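Local coordinates for protein PipY (PDB 5NLC) that binds pyridoxal 5'-phosphate and is probably involved in the homeostasis of this vitamin B6 cofactor, at residues L120-K125 with I154-L159. Sequence-based numbering, arbitrary orientation.
Sequences LPDPNK and IAPLGL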
loop_
_atom_site.group_PDB
_atom_site.type_symbol
_atom_site.label_atom_id
_atom_site.label_comp_id
_atom_site.label_asym_id
_atom_site.label_seq_id
_atom_site.Cartn_x
_atom_site.Cartn_y
_atom_site.Cartn_z
ATOM N N LEU A 120 -2.587 8.257 15.000
ATOM C CA LEU A 120 -3.123 9.550 15.404
ATOM C C LEU A 120 -4.636 9.600 15.176
ATOM O O LEU A 120 -5.138 8.960 14.226
ATOM C CB LEU A 120 -2.449 10.676 14.580
ATOM C CG LEU A 120 -1.013 11.052 14.958
ATOM C CD1 LEU A 120 -0.482 12.035 13.914
ATOM C CD2 LEU A 120 -1.004 11.689 16.347
ATOM N N PRO A 121 -5.362 10.428 15.970
ATOM C CA PRO A 121 -6.793 10.604 15.691
ATOM C C PRO A 121 -7.020 11.080 14.250
ATOM O O PRO A 121 -6.251 11.900 13.740
ATOM C CB PRO A 121 -7.209 11.694 16.697
ATOM C CG PRO A 121 -6.270 11.490 17.851
ATOM C CD PRO A 121 -4.961 11.210 17.162
ATOM N N ASP A 122 -8.036 10.519 13.598
ATOM C CA ASP A 122 -8.379 10.926 12.252
ATOM C C ASP A 122 -9.850 10.602 11.991
ATOM O O ASP A 122 -10.206 9.450 11.847
ATOM C CB ASP A 122 -7.472 10.221 11.238
ATOM C CG ASP A 122 -7.566 10.817 9.806
ATOM O OD1 ASP A 122 -8.459 11.650 9.530
ATOM O OD2 ASP A 122 -6.738 10.409 8.932
ATOM N N PRO A 123 -10.681 11.653 11.917
ATOM C CA PRO A 123 -12.052 11.903 11.482
ATOM C C PRO A 123 -12.425 11.151 10.198
ATOM O O PRO A 123 -13.413 10.438 10.187
ATOM C CB PRO A 123 -12.050 13.421 11.204
ATOM N N ASN A 124 -11.606 11.310 9.154
ATOM C CA ASN A 124 -11.918 10.833 7.801
ATOM C C ASN A 124 -11.163 9.549 7.379
ATOM O O ASN A 124 -11.079 9.231 6.175
ATOM C CB ASN A 124 -11.641 11.964 6.791
ATOM N N LYS A 125 -10.628 8.781 8.337
ATOM C CA LYS A 125 -9.835 7.612 7.973
ATOM C C LYS A 125 -9.993 6.457 8.931
ATOM O O LYS A 125 -10.156 6.645 10.122
ATOM C CB LYS A 125 -8.354 7.976 7.909
ATOM C CG LYS A 125 -7.874 8.568 6.592
ATOM C CD LYS A 125 -7.601 7.447 5.615
ATOM C CE LYS A 125 -7.307 7.950 4.220
ATOM N NZ LYS A 125 -7.318 6.740 3.331
ATOM N N ILE A 154 -1.051 6.666 7.078
ATOM C CA ILE A 154 -1.463 7.799 6.278
ATOM C C ILE A 154 -1.671 8.948 7.257
ATOM O O ILE A 154 -2.423 8.813 8.234
ATOM C CB ILE A 154 -2.786 7.544 5.529
ATOM C CG1 ILE A 154 -2.704 6.209 4.740
ATOM C CG2 ILE A 154 -3.172 8.788 4.760
ATOM C CD1 ILE A 154 -3.978 5.886 3.993
ATOM N N ALA A 155 -1.013 10.066 7.001
ATOM C CA ALA A 155 -1.167 11.221 7.892
ATOM C C ALA A 155 -2.555 11.813 7.718
ATOM O O ALA A 155 -3.069 11.835 6.576
ATOM C CB ALA A 155 -0.108 12.257 7.562
ATOM N N PRO A 156 -3.227 12.233 8.823
ATOM C CA PRO A 156 -4.467 12.954 8.735
ATOM C C PRO A 156 -4.321 14.168 7.853
ATOM O O PRO A 156 -3.223 14.756 7.798
ATOM C CB PRO A 156 -4.717 13.388 10.183
ATOM C CG PRO A 156 -4.125 12.270 10.992
ATOM C CD PRO A 156 -2.902 11.879 10.215
ATOM N N LEU A 157 -5.399 14.544 7.146
ATOM C CA LEU A 157 -5.277 15.713 6.256
ATOM C C LEU A 157 -5.014 16.905 7.158
ATOM O O LEU A 157 -5.564 16.981 8.288
ATOM C CB LEU A 157 -6.516 15.916 5.369
ATOM C CG LEU A 157 -6.916 14.710 4.491
ATOM C CD1 LEU A 157 -8.189 15.005 3.671
ATOM C CD2 LEU A 157 -5.768 14.245 3.594
ATOM N N GLY A 158 -4.110 17.776 6.721
ATOM C CA GLY A 158 -3.821 19.001 7.453
ATOM C C GLY A 158 -2.797 18.866 8.576
ATOM O O GLY A 158 -2.463 19.857 9.200
ATOM N N LEU A 159 -2.288 17.665 8.836
ATOM C CA LEU A 159 -1.146 17.487 9.739
ATOM C C LEU A 159 0.059 18.403 9.310
ATOM O O LEU A 159 0.366 18.542 8.119
ATOM C CB LEU A 159 -0.709 16.010 9.680
ATOM C CG LEU A 159 -0.200 15.429 10.970
ATOM C CD1 LEU A 159 -1.269 15.482 12.047
ATOM C CD2 LEU A 159 0.356 14.039 10.765
HETATM O O HOH W 1 -4.983 8.498 9.171
HETATM O O HOH W 2 -7.904 13.448 7.621
HETATM O O HOH W 3 -5.766 11.069 6.138
#
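Asp122 has CG anti to the backbone N (chi1 -168°), which places the carboxylate carbon CG beside Pro156 CB. Lys125 bends at chi2 (-82°), and its end meets Ile154. Both segments are loops of the modified TIM barrel of a fold type III PLP protein. Each follows a barrel strand, 112-116 or 147-152, and leads into the next helix.

The side chains of Asp122 and Pro156 cross obliquely. Asp122 OD2 lies 3.4 Å from Pro156 CA, and Asp122 CB packs on Pro156 CG. The carbonyl O of Pro121 also approaches CG of this ring. Polar bonding between the loops is carried by water. Asp122 OD2 accepts from two waters; one also donates to Ile154 O, the other to Ala155 O. A third water donates to Asp122 OD1 (2.7 Å) and accepts from Leu157 N. OD1 also takes the backbone N of Asn124 in an Asx turn, from 46° above the carboxylate plane. The carboxylate thus holds its own turn and, through three waters, reaches three backbone groups of the other loop. An alanine here would probably leave the three waters without their carboxylate acceptor and the N-H of Asn124 without its Asx-turn partner.

On one flank, Leu120 CD1 packs on Leu159 CD2 at 3.8 Å. Leu120 also touches Leu167 of helix 161-181, and Leu159 touches Thr164 there. Pro156 to Leu159 form a type II beta turn, with Leu159 N bonded to Pro156 O.

The Ile154 side chain lies about 4 Å from that of Arg210, a PLP-binding residue, so this end of the contact borders the cofactor site. No PLP is bound in this model. Here the Lys125 chain crosses Ile154 at about a right angle, with Lys125 NZ 3.5 Å from Ile154 CD1.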